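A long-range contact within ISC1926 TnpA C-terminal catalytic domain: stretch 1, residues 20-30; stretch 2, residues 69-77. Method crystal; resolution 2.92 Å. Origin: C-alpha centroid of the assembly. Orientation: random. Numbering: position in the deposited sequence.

Stretch 1 (20-30) RQINYLTNYAT
Stretch 2 69-77: VLITYKDRL

Residues 20-30 form part of a continuous α-helix that extends beyond the stretch at each end, with phi near -60° and psi near -45°. Its backbone ladder includes Tyr-24 N to Arg-20 O at 2.8 Å and Ala-29 N to Leu-25 O at 3.0 Å. The second stretch enters in a strand that began earlier and includes Val-69, Leu-70 and Ile-71 (phi/psi about -107/129° at Leu-70), bends at Thr-72 (-74/-50°), returns to extended angles at Tyr-73 (-133/153°) and coils into a weakly bonded helix over about 74-77. Helix and strand axes approach to 8.8 Å, with 132° between their N-to-C directions, so the two run obliquely but more nearly antiparallel than parallel. The register follows: Gln-21 CA lies 6.8 Å from Thr-72 CA, and Leu-25 CA lies 6.7 Å from Leu-70 CA. Advancing one helical turn thus means stepping back two residues along the second chain, from Thr-72 to Leu-70, both of whose CA-to-CB bonds point toward the helix.

Together the stretches bury 350 Å², and no hydrogen bond joins the modelled atoms across them; the contact rests on packing. Leu-25 occupies the middle. Its CA-to-CB bond points toward the strand, and chi1 at -54° (m), the usual leucine choice on a helix, sets CG 3.9 Å from Thr-72 CG2. Its CD2 reaches the strand backbone, 3.9 Å from Leu-70 O and 4.1 Å from Ile-71 CA. A branched aliphatic side chain suits this place, lying against the main chain while meeting a methyl group. CD1 of both Leu-25 and Leu-70 is not modelled.

Leu-70 answers from the strand, pointing toward the helix with chi1 -78° (m). Its CD2 rests 4.1 Å from Ala-29 CB and 4.2 Å from Tyr-28 CD2. The short alanine leaves the leucine methyl close to the helix surface, whereas Tyr-28, with chi1 179° (t) and chi2 85°, offers its ring edge, the methyl lying near the ring plane. Alternation along the strand turns Ile-71 away; its chi1 is 56° (p) and chi2 173° (t).

At the other end, Thr-72 points toward the helix with chi1 56° (p). Threonine can present both a methyl and a hydroxyl: CG2 meets Leu-25, while OG1 lies 3.6 Å from Gln-21 NE2, a polar approach too long to count as a hydrogen bond. The CA-to-CB bond of Gln-21 points sideways, but chi1 -135° (between wells), chi2 -159° (t) and chi3 -65° bring its amide nearer. Gln-21 NE2 is also 3.6 Å from Arg-76 CG, and Gln-21 OE1 is hydrogen-bonded elsewhere in the structure.

Arg-76, with chi1 -55° (m), chi2 -60° (m), chi3 91° and chi4 -163°, lends this contact its aliphatic stem and carries its charge onward. Its NH1 forms a salt bridge with Asp-75 OD2 at 3.0 Å, whose hydrogen bond is weak at 147°. On the helix side facing away from the strand, Thr-26 (chi1 -83°, m) turns its OG1 back to Ile-22 O at 3.1 Å, satisfying its hydroxyl within the helix.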

ATOM      1  N   ARG A  20     -11.247 -19.918  12.138  1.00 58.20           N
ATOM      2  CA  ARG A  20     -12.271 -19.177  12.883  1.00 56.77           C
ATOM      3  C   ARG A  20     -12.792 -18.019  12.007  1.00 56.52           C
ATOM      4  O   ARG A  20     -14.005 -17.797  11.933  1.00 56.65           O
ATOM      5  CB  ARG A  20     -11.730 -18.662  14.228  1.00 55.24           C
ATOM      6  N   GLN A  21     -11.864 -17.336  11.291  1.00 49.07           N
ATOM      7  CA  GLN A  21     -12.110 -16.210  10.377  1.00 44.04           C
ATOM      8  C   GLN A  21     -13.081 -16.646   9.295  1.00 49.35           C
ATOM      9  O   GLN A  21     -14.154 -16.052   9.167  1.00 48.81           O
ATOM     10  CB  GLN A  21     -10.786 -15.761   9.730  1.00 41.69           C
ATOM     11  CG  GLN A  21     -10.555 -14.274   9.700  1.00 40.67           C
ATOM     12  CD  GLN A  21      -9.542 -13.909   8.648  1.00 57.43           C
ATOM     13  OE1 GLN A  21      -8.363 -14.281   8.729  1.00 49.93           O
ATOM     14  NE2 GLN A  21      -9.985 -13.156   7.632  1.00 51.17           N
ATOM     15  N   ILE A  22     -12.723 -17.744   8.568  1.00 47.19           N
ATOM     16  CA  ILE A  22     -13.491 -18.356   7.476  1.00 46.70           C
ATOM     17  C   ILE A  22     -14.873 -18.665   7.954  1.00 51.68           C
ATOM     18  O   ILE A  22     -15.840 -18.353   7.266  1.00 50.60           O
ATOM     19  CB  ILE A  22     -12.753 -19.606   6.903  1.00 51.59           C
ATOM     20  CG1 ILE A  22     -11.604 -19.154   5.982  1.00 48.99           C
ATOM     21  CG2 ILE A  22     -13.696 -20.550   6.144  1.00 53.46           C
ATOM     22  CD1 ILE A  22     -10.316 -19.895   6.144  1.00 58.10           C
ATOM     23  N   ASN A  23     -14.958 -19.194   9.173  1.00 51.72           N
ATOM     24  CA  ASN A  23     -16.223 -19.565   9.774  1.00 55.42           C
ATOM     25  C   ASN A  23     -17.098 -18.373  10.119  1.00 57.97           C
ATOM     26  O   ASN A  23     -18.293 -18.412   9.801  1.00 58.86           O
ATOM     27  CB  ASN A  23     -16.043 -20.493  10.963  1.00 58.92           C
ATOM     28  CG  ASN A  23     -17.113 -21.549  11.001  1.00 83.29           C
ATOM     29  OD1 ASN A  23     -17.636 -21.977   9.958  1.00 74.69           O
ATOM     30  ND2 ASN A  23     -17.465 -21.989  12.201  1.00 80.59           N
ATOM     31  N   TYR A  24     -16.528 -17.306  10.724  1.00 52.00           N
ATOM     32  CA  TYR A  24     -17.333 -16.125  11.029  1.00 50.40           C
ATOM     33  C   TYR A  24     -18.019 -15.649   9.744  1.00 52.69           C
ATOM     34  O   TYR A  24     -19.233 -15.474   9.729  1.00 55.88           O
ATOM     35  CB  TYR A  24     -16.506 -14.964  11.638  1.00 47.99           C
ATOM     36  CG  TYR A  24     -17.396 -13.828  12.108  1.00 48.93           C
ATOM     37  CD1 TYR A  24     -18.007 -12.970  11.197  1.00 47.95           C
ATOM     38  CD2 TYR A  24     -17.702 -13.667  13.453  1.00 53.26           C
ATOM     39  CE1 TYR A  24     -18.913 -11.997  11.611  1.00 48.67           C
ATOM     40  CE2 TYR A  24     -18.574 -12.665  13.885  1.00 55.05           C
ATOM     41  CZ  TYR A  24     -19.167 -11.824  12.959  1.00 59.61           C
ATOM     42  OH  TYR A  24     -20.037 -10.843  13.368  1.00 63.62           O
ATOM     43  N   LEU A  25     -17.247 -15.501   8.677  1.00 44.57           N
ATOM     44  CA  LEU A  25     -17.699 -14.984   7.396  1.00 42.74           C
ATOM     45  C   LEU A  25     -18.627 -15.953   6.629  1.00 51.92           C
ATOM     46  O   LEU A  25     -19.605 -15.484   6.043  1.00 52.59           O
ATOM     47  CB  LEU A  25     -16.494 -14.520   6.541  1.00 38.48           C
ATOM     48  CG  LEU A  25     -15.553 -13.500   7.222  1.00 39.01           C
ATOM     49  CD2 LEU A  25     -14.186 -13.529   6.584  1.00 36.77           C
ATOM     50  N   THR A  26     -18.368 -17.281   6.672  1.00 51.74           N
ATOM     51  CA  THR A  26     -19.219 -18.288   6.029  1.00 55.48           C
ATOM     52  C   THR A  26     -20.631 -18.241   6.576  1.00 64.26           C
ATOM     53  O   THR A  26     -21.576 -18.310   5.793  1.00 66.88           O
ATOM     54  CB  THR A  26     -18.666 -19.695   6.220  1.00 68.12           C
ATOM     55  OG1 THR A  26     -17.665 -19.925   5.239  1.00 67.45           O
ATOM     56  N   ASN A  27     -20.785 -18.127   7.906  1.00 61.52           N
ATOM     57  CA  ASN A  27     -22.101 -18.042   8.523  1.00 64.53           C
ATOM     58  C   ASN A  27     -22.721 -16.663   8.296  1.00 65.05           C
ATOM     59  O   ASN A  27     -23.862 -16.586   7.854  1.00 67.15           O
ATOM     60  CB  ASN A  27     -22.064 -18.471   9.995  1.00 70.60           C
ATOM     61  CG  ASN A  27     -21.607 -19.904  10.211  1.00 86.45           C
ATOM     62  OD1 ASN A  27     -21.739 -20.770   9.332  1.00 90.74           O
ATOM     63  ND2 ASN A  27     -21.049 -20.188  11.379  1.00 66.26           N
ATOM     64  N   TYR A  28     -21.956 -15.588   8.512  1.00 57.94           N
ATOM     65  CA  TYR A  28     -22.356 -14.200   8.231  1.00 56.20           C
ATOM     66  C   TYR A  28     -23.100 -14.158   6.907  1.00 59.71           C
ATOM     67  O   TYR A  28     -24.194 -13.609   6.841  1.00 61.27           O
ATOM     68  CB  TYR A  28     -21.097 -13.311   8.103  1.00 53.34           C
ATOM     69  CG  TYR A  28     -21.379 -11.863   7.780  1.00 54.79           C
ATOM     70  CD1 TYR A  28     -21.672 -10.947   8.788  1.00 58.00           C
ATOM     71  CD2 TYR A  28     -21.291 -11.387   6.474  1.00 53.96           C
ATOM     72  CE1 TYR A  28     -21.914  -9.603   8.500  1.00 58.21           C
ATOM     73  CE2 TYR A  28     -21.504 -10.038   6.178  1.00 53.69           C
ATOM     74  CZ  TYR A  28     -21.820  -9.152   7.195  1.00 61.67           C
ATOM     75  OH  TYR A  28     -22.037  -7.823   6.928  1.00 61.92           O
ATOM     76  N   ALA A  29     -22.483 -14.766   5.867  1.00 54.34           N
ATOM     77  CA  ALA A  29     -22.969 -14.907   4.501  1.00 53.98           C
ATOM     78  C   ALA A  29     -24.276 -15.687   4.405  1.00 61.71           C
ATOM     79  O   ALA A  29     -25.190 -15.193   3.760  1.00 63.11           O
ATOM     80  CB  ALA A  29     -21.910 -15.566   3.646  1.00 52.71           C
ATOM     81  N   THR A  30     -24.385 -16.884   5.027  1.00 60.02           N
ATOM     82  CA  THR A  30     -25.626 -17.664   4.973  1.00 65.16           C
ATOM     83  C   THR A  30     -26.783 -16.928   5.669  1.00 72.35           C
ATOM     84  O   THR A  30     -27.957 -17.158   5.341  1.00 77.37           O
ATOM     85  CB  THR A  30     -25.465 -19.124   5.475  1.00 76.95           C
ATOM     86  OG1 THR A  30     -25.253 -19.155   6.879  1.00 78.00           O
ATOM     87  CG2 THR A  30     -24.379 -19.902   4.745  1.00 74.27           C
ATOM     88  N   VAL A  69     -16.905  -9.107  -1.676  1.00 34.90           N
ATOM     89  CA  VAL A  69     -15.736  -9.708  -1.003  1.00 31.74           C
ATOM     90  C   VAL A  69     -15.934  -9.524   0.486  1.00 34.01           C
ATOM     91  O   VAL A  69     -16.114  -8.401   0.948  1.00 32.86           O
ATOM     92  CB  VAL A  69     -14.368  -9.103  -1.443  1.00 31.81           C
ATOM     93  CG1 VAL A  69     -13.212  -9.750  -0.692  1.00 30.37           C
ATOM     94  CG2 VAL A  69     -14.152  -9.228  -2.943  1.00 31.99           C
ATOM     95  N   LEU A  70     -15.869 -10.605   1.237  1.00 31.45           N
ATOM     96  CA  LEU A  70     -16.019 -10.532   2.687  1.00 30.84           C
ATOM     97  C   LEU A  70     -14.679 -10.741   3.406  1.00 32.24           C
ATOM     98  O   LEU A  70     -13.993 -11.737   3.146  1.00 33.30           O
ATOM     99  CB  LEU A  70     -17.037 -11.577   3.166  1.00 33.23           C
ATOM    100  CG  LEU A  70     -18.490 -11.258   2.968  1.00 38.11           C
ATOM    101  CD2 LEU A  70     -19.294 -12.532   2.978  1.00 41.48           C
ATOM    102  N   ILE A  71     -14.340  -9.825   4.329  1.00 26.44           N
ATOM    103  CA  ILE A  71     -13.144  -9.867   5.184  1.00 25.92           C
ATOM    104  C   ILE A  71     -13.577  -9.481   6.613  1.00 31.34           C
ATOM    105  O   ILE A  71     -14.579  -8.757   6.761  1.00 31.05           O
ATOM    106  CB  ILE A  71     -11.959  -8.974   4.670  1.00 25.59           C
ATOM    107  CG1 ILE A  71     -12.387  -7.493   4.482  1.00 24.67           C
ATOM    108  CG2 ILE A  71     -11.315  -9.566   3.404  1.00 25.58           C
ATOM    109  CD1 ILE A  71     -11.325  -6.542   4.158  1.00 27.28           C
ATOM    110  N   THR A  72     -12.841  -9.963   7.663  1.00 29.57           N
ATOM    111  CA  THR A  72     -13.203  -9.605   9.053  1.00 31.49           C
ATOM    112  C   THR A  72     -12.815  -8.175   9.361  1.00 32.94           C
ATOM    113  O   THR A  72     -13.662  -7.418   9.832  1.00 34.32           O
ATOM    114  CB  THR A  72     -12.689 -10.594  10.099  1.00 46.51           C
ATOM    115  OG1 THR A  72     -11.278 -10.710   9.961  1.00 51.62           O
ATOM    116  CG2 THR A  72     -13.391 -11.955  10.022  1.00 48.50           C
ATOM    117  N   TYR A  73     -11.550  -7.797   9.049  1.00 26.93           N
ATOM    118  CA  TYR A  73     -10.967  -6.466   9.236  1.00 25.05           C
ATOM    119  C   TYR A  73     -10.248  -6.089   7.945  1.00 25.51           C
ATOM    120  O   TYR A  73      -9.793  -6.980   7.214  1.00 24.46           O
ATOM    121  CB  TYR A  73      -9.951  -6.471  10.398  1.00 27.02           C
ATOM    122  CG  TYR A  73     -10.479  -6.978  11.732  1.00 31.56           C
ATOM    123  CD1 TYR A  73     -10.428  -8.333  12.057  1.00 35.78           C
ATOM    124  CD2 TYR A  73     -10.978  -6.098  12.688  1.00 33.73           C
ATOM    125  CE1 TYR A  73     -10.933  -8.808  13.266  1.00 40.78           C
ATOM    126  CE2 TYR A  73     -11.459  -6.558  13.916  1.00 38.18           C
ATOM    127  CZ  TYR A  73     -11.441  -7.916  14.201  1.00 51.81           C
ATOM    128  OH  TYR A  73     -11.915  -8.380  15.416  1.00 59.98           O
ATOM    129  N   LYS A  74     -10.123  -4.766   7.661  1.00 22.35           N
ATOM    130  CA  LYS A  74      -9.437  -4.241   6.468  1.00 19.76           C
ATOM    131  C   LYS A  74      -8.018  -4.834   6.388  1.00 24.05           C
ATOM    132  O   LYS A  74      -7.577  -5.304   5.341  1.00 20.22           O
ATOM    133  CB  LYS A  74      -9.361  -2.715   6.550  1.00 20.40           C
ATOM    134  CG  LYS A  74     -10.677  -1.980   6.385  1.00 23.80           C
ATOM    135  CD  LYS A  74     -10.419  -0.562   5.874  1.00 25.04           C
ATOM    136  CE  LYS A  74     -11.672   0.254   5.704  1.00 44.66           C
ATOM    137  NZ  LYS A  74     -11.705   0.905   4.363  1.00 64.16           N
ATOM    138  N   ASP A  75      -7.345  -4.847   7.555  1.00 28.67           N
ATOM    139  CA  ASP A  75      -6.023  -5.384   7.904  1.00 31.37           C
ATOM    140  C   ASP A  75      -5.707  -6.723   7.169  1.00 34.30           C
ATOM    141  O   ASP A  75      -4.595  -6.888   6.644  1.00 34.05           O
ATOM    142  CB  ASP A  75      -5.993  -5.593   9.445  1.00 37.19           C
ATOM    143  CG  ASP A  75      -4.622  -5.825  10.044  1.00 65.11           C
ATOM    144  OD1 ASP A  75      -3.607  -5.621   9.320  1.00 68.07           O
ATOM    145  OD2 ASP A  75      -4.553  -6.171  11.249  1.00 75.70           O
ATOM    146  N   ARG A  76      -6.710  -7.652   7.140  1.00 28.08           N
ATOM    147  CA  ARG A  76      -6.656  -8.956   6.493  1.00 26.90           C
ATOM    148  C   ARG A  76      -6.381  -8.868   4.998  1.00 29.94           C
ATOM    149  O   ARG A  76      -5.588  -9.658   4.484  1.00 31.56           O
ATOM    150  CB  ARG A  76      -7.954  -9.759   6.716  1.00 22.92           C
ATOM    151  CG  ARG A  76      -8.416  -9.978   8.168  1.00 18.52           C
ATOM    152  CD  ARG A  76      -7.421 -10.725   9.030  1.00 13.81           C
ATOM    153  NE  ARG A  76      -6.536  -9.770   9.681  1.00 26.90           N
ATOM    154  CZ  ARG A  76      -5.370 -10.069  10.235  1.00 41.65           C
ATOM    155  NH1 ARG A  76      -4.631  -9.120  10.789  1.00 36.17           N
ATOM    156  NH2 ARG A  76      -4.937 -11.325  10.248  1.00 18.52           N
ATOM    157  N   LEU A  77      -7.058  -7.943   4.285  1.00 22.94           N
ATOM    158  CA  LEU A  77      -6.885  -7.815   2.841  1.00 19.97           C
ATOM    159  C   LEU A  77      -5.483  -7.355   2.485  1.00 23.11           C
ATOM    160  O   LEU A  77      -4.873  -7.930   1.586  1.00 24.80           O
ATOM    161  CB  LEU A  77      -7.946  -6.890   2.232  1.00 19.42           C
ATOM    162  CG  LEU A  77      -8.049  -6.857   0.714  1.00 22.29           C
ATOM    163  CD1 LEU A  77      -8.238  -8.250   0.141  1.00 24.12           C
ATOM    164  CD2 LEU A  77      -9.172  -5.934   0.273  1.00 22.99           C
TER